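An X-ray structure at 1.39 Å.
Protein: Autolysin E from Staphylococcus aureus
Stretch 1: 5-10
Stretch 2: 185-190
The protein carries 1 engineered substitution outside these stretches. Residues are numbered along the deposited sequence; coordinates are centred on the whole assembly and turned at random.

Stretch 1, residues 5-10: NDVNYS
Stretch 2 185-190: NPENPA

Two loops with no regular helix or strand, 177 or more residues apart in the chain, are joined by a single direct hydrogen bond, and three ordered waters add a polar seam beside it. Each of the waters reaches a residue of both stretches. The contact is small, burying 275 Å² with both sides summed.

The second stretch supplies a compact turn. Asn 185 is the first residue to leave a helix, with positive phi (28/65), and it opens a type I beta turn that closes at Asn 188, where Asn 188 N donates to Asn 185 O at 2.9 Å. Pro 186 (-61/-23, C-gamma endo) and Glu 187 (-67/-33) occupy the turn's two central positions. Their carbonyls are not used up by the turn's own hydrogen bond, so Glu 187 O is free to accept from the first stretch directly, and Pro 186 O to accept from a water held by it. Asn 188 then extends (-145/75) into Pro 189 (-57/140, C-gamma exo), and Ala 190 ends the stretch at 76/7.

The first stretch is irregular: Asn 5 -96/94, Asp 6 -101/11, Val 7 -92/104, Asn 8 -113/-26, Tyr 9 -132/147, Ser 10 -68/158. Its start is braced internally, Val 7 N donating to Asn 5 OD1 at 3.2 Å with Asn 5 in the t rotamer (chi2 -20°). Asn 5 and Val 7 (t) point away from the turn, whereas Asn 8 and Tyr 9 point toward it. Ser 10 (p) is an N-cap, its side chain capping a backbone N just past the stretch.

Register is set by Asp 6 and Glu 187, whose CA atoms lie 5.4 Å apart. Asp 6 leaves sideways in the p rotamer (chi2 20°) and its end leads away, both carboxylate oxygens being hydrogen-bonded elsewhere in the structure. What meets Glu 187 is therefore its methylene: Asp 6 CB lies 3.4 Å from Glu 187 CD. Glu 187 is extended, t at chi1 and chi2 with chi3 2°, and the other stretch covers 78 Å² of it, the most of any residue here.

Asn 8, m with chi2 -22°, makes the direct bond: its ND2 donates to Glu 187 O at 2.9 Å and 168°, close to linear. The same ND2 also donates to water 2 at 3.1 Å, and this water donates to Glu 187 OE2 at 2.6 Å. One amide thus reads both the backbone and the side chain of Glu 187. The backbone Asn 8 N donates to water 1 at 3.0 Å, which passes the link on to Pro 186 O at 2.8 Å.

Tyr 9 (m, chi2 -86°) adds the apolar part. Its CD2 comes within 3.4 Å of Pro 189 CD, an oblique approach, while Glu 187 O sits at the ring edge, 3.7 Å from Tyr 9 CE2. Beyond the ring, water 3 lies 2.8 Å from Tyr 9 OH and accepts from Asn 188 ND2 at 2.8 Å; Asn 188 is m with chi2 101°.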

ATOM      1  N   ASN A   5     -19.350 -14.314  -5.403  1.00 48.40           N
ATOM      2  CA  ASN A   5     -20.122 -13.424  -4.533  1.00 43.30           C
ATOM      3  C   ASN A   5     -19.424 -13.136  -3.199  1.00 36.59           C
ATOM      4  O   ASN A   5     -19.576 -13.860  -2.179  1.00 34.04           O
ATOM      5  CB  ASN A   5     -21.535 -13.912  -4.280  1.00 51.61           C
ATOM      6  CG  ASN A   5     -22.477 -12.779  -3.850  1.00 56.79           C
ATOM      7  OD1 ASN A   5     -22.055 -11.707  -3.377  1.00 52.99           O
ATOM      8  ND2 ASN A   5     -23.772 -13.021  -4.014  1.00 61.15           N
ATOM      9  N   ASP A   6     -18.708 -12.014  -3.241  1.00 26.15           N
ATOM     10  CA  ASP A   6     -17.900 -11.510  -2.134  1.00 23.03           C
ATOM     11  C   ASP A   6     -18.587 -10.383  -1.377  1.00 21.36           C
ATOM     12  O   ASP A   6     -17.960  -9.709  -0.528  1.00 21.40           O
ATOM     13  CB  ASP A   6     -16.534 -11.061  -2.666  1.00 25.87           C
ATOM     14  CG  ASP A   6     -16.648 -10.169  -3.884  1.00 27.76           C
ATOM     15  OD1 ASP A   6     -17.733  -9.589  -4.093  1.00 26.03           O
ATOM     16  OD2 ASP A   6     -15.708 -10.101  -4.708  1.00 31.97           O
ATOM     17  N   VAL A   7     -19.878 -10.142  -1.640  1.00 19.66           N
ATOM     18  CA  VAL A   7     -20.631  -9.150  -0.898  1.00 18.92           C
ATOM     19  C   VAL A   7     -21.299  -9.879   0.271  1.00 20.72           C
ATOM     20  O   VAL A   7     -22.306 -10.603   0.134  1.00 24.15           O
ATOM     21  CB  VAL A   7     -21.630  -8.339  -1.767  1.00 20.66           C
ATOM     22  CG1 VAL A   7     -22.467  -7.423  -0.953  1.00 22.12           C
ATOM     23  CG2 VAL A   7     -20.893  -7.582  -2.861  1.00 20.44           C
ATOM     24  N   ASN A   8     -20.745  -9.698   1.441  1.00 17.00           N
ATOM     25  CA  ASN A   8     -21.099 -10.461   2.642  1.00 17.23           C
ATOM     26  C   ASN A   8     -21.765  -9.720   3.754  1.00 17.04           C
ATOM     27  O   ASN A   8     -22.490 -10.386   4.576  1.00 18.79           O
ATOM     28  CB  ASN A   8     -19.819 -11.093   3.202  1.00 17.16           C
ATOM     29  CG  ASN A   8     -19.319 -12.248   2.396  1.00 21.34           C
ATOM     30  OD1 ASN A   8     -20.067 -12.893   1.641  1.00 22.41           O
ATOM     31  ND2 ASN A   8     -18.042 -12.532   2.525  1.00 20.81           N
ATOM     32  N   TYR A   9     -21.574  -8.412   3.902  1.00 15.52           N
ATOM     33  CA  TYR A   9     -21.981  -7.639   5.052  1.00 14.98           C
ATOM     34  C   TYR A   9     -22.702  -6.371   4.613  1.00 16.91           C
ATOM     35  O   TYR A   9     -22.389  -5.819   3.559  1.00 16.90           O
ATOM     36  CB  TYR A   9     -20.809  -7.282   5.961  1.00 15.49           C
ATOM     37  CG  TYR A   9     -20.221  -8.456   6.621  1.00 16.23           C
ATOM     38  CD1 TYR A   9     -20.772  -8.917   7.811  1.00 16.87           C
ATOM     39  CD2 TYR A   9     -19.154  -9.164   6.103  1.00 15.33           C
ATOM     40  CE1 TYR A   9     -20.235  -9.998   8.469  1.00 18.00           C
ATOM     41  CE2 TYR A   9     -18.627 -10.262   6.785  1.00 16.26           C
ATOM     42  CZ  TYR A   9     -19.195 -10.690   7.954  1.00 15.95           C
ATOM     43  OH  TYR A   9     -18.653 -11.798   8.576  1.00 15.58           O
ATOM     44  N   SER A  10     -23.682  -5.908   5.395  1.00 18.14           N
ATOM     45  CA  SER A  10     -24.208  -4.589   5.265  1.00 18.75           C
ATOM     46  C   SER A  10     -23.143  -3.580   5.697  1.00 19.68           C
ATOM     47  O   SER A  10     -22.194  -3.887   6.490  1.00 18.50           O
ATOM     48  CB  SER A  10     -25.445  -4.345   6.139  1.00 21.43           C
ATOM     49  OG  SER A  10     -25.117  -4.363   7.496  1.00 22.55           O
ATOM     50  N   ASN A 185     -11.159  -4.359   3.631  1.00 11.56           N
ATOM     51  CA  ASN A 185     -11.577  -5.746   3.409  1.00 11.88           C
ATOM     52  C   ASN A 185     -13.052  -5.986   3.595  1.00 12.30           C
ATOM     53  O   ASN A 185     -13.470  -6.733   4.487  1.00 12.68           O
ATOM     54  CB  ASN A 185     -10.740  -6.675   4.294  1.00 11.80           C
ATOM     55  CG  ASN A 185     -10.738  -8.119   3.805  1.00 13.30           C
ATOM     56  OD1 ASN A 185     -11.206  -8.435   2.714  1.00 14.20           O
ATOM     57  ND2 ASN A 185     -10.102  -8.985   4.612  1.00 13.52           N
ATOM     58  N   PRO A 186     -13.892  -5.397   2.774  1.00 12.64           N
ATOM     59  CA  PRO A 186     -15.340  -5.501   2.985  1.00 14.00           C
ATOM     60  C   PRO A 186     -15.841  -6.940   2.915  1.00 13.31           C
ATOM     61  O   PRO A 186     -16.934  -7.217   3.525  1.00 14.26           O
ATOM     62  CB  PRO A 186     -15.936  -4.648   1.886  1.00 15.36           C
ATOM     63  CG  PRO A 186     -14.845  -4.352   0.949  1.00 17.92           C
ATOM     64  CD  PRO A 186     -13.571  -4.447   1.705  1.00 14.35           C
ATOM     65  N   GLU A 187     -15.173  -7.854   2.270  1.00 12.90           N
ATOM     66  CA  GLU A 187     -15.589  -9.266   2.237  1.00 13.68           C
ATOM     67  C   GLU A 187     -15.466  -9.859   3.610  1.00 14.74           C
ATOM     68  O   GLU A 187     -16.274 -10.752   3.981  1.00 14.93           O
ATOM     69  CB  GLU A 187     -14.737 -10.030   1.264  1.00 15.62           C
ATOM     70  CG  GLU A 187     -15.180 -11.458   0.947  1.00 17.56           C
ATOM     71  CD  GLU A 187     -14.396 -12.108  -0.183  1.00 20.99           C
ATOM     72  OE1 GLU A 187     -13.447 -11.541  -0.781  1.00 24.01           O
ATOM     73  OE2 GLU A 187     -14.810 -13.246  -0.586  1.00 24.38           O
ATOM     74  N   ASN A 188     -14.498  -9.423   4.417  1.00 13.00           N
ATOM     75  CA  ASN A 188     -14.221  -9.904   5.786  1.00 12.60           C
ATOM     76  C   ASN A 188     -13.740  -8.718   6.643  1.00 12.07           C
ATOM     77  O   ASN A 188     -12.563  -8.572   6.935  1.00 13.36           O
ATOM     78  CB  ASN A 188     -13.215 -11.045   5.839  1.00 12.99           C
ATOM     79  CG  ASN A 188     -13.767 -12.329   5.260  1.00 14.86           C
ATOM     80  OD1 ASN A 188     -13.472 -12.724   4.087  1.00 18.16           O
ATOM     81  ND2 ASN A 188     -14.590 -12.958   6.006  1.00 13.07           N
ATOM     82  N   PRO A 189     -14.665  -7.856   7.034  1.00 12.96           N
ATOM     83  CA  PRO A 189     -14.287  -6.590   7.653  1.00 13.06           C
ATOM     84  C   PRO A 189     -13.425  -6.741   8.882  1.00 13.20           C
ATOM     85  O   PRO A 189     -13.643  -7.630   9.726  1.00 13.64           O
ATOM     86  CB  PRO A 189     -15.658  -5.941   7.976  1.00 14.24           C
ATOM     87  CG  PRO A 189     -16.555  -6.468   6.973  1.00 14.49           C
ATOM     88  CD  PRO A 189     -16.119  -7.903   6.763  1.00 13.56           C
ATOM     89  N   ALA A 190     -12.435  -5.879   9.022  1.00 13.26           N
ATOM     90  CA  ALA A 190     -11.562  -5.761  10.157  1.00 13.20           C
ATOM     91  C   ALA A 190     -10.505  -6.834  10.251  1.00 14.40           C
ATOM     92  O   ALA A 190      -9.771  -6.900  11.278  1.00 17.66           O
ATOM     93  CB  ALA A 190     -12.331  -5.585  11.496  1.00 14.88           C
TER
HETATM   94  O   HOH W   1     -19.411  -7.184   2.253  1.00 16.32           O
HETATM   95  O   HOH W   2     -16.651 -14.557   0.669  1.00 30.32           O
HETATM   96  O   HOH W   3     -15.868 -11.629   8.114  1.00 15.12           O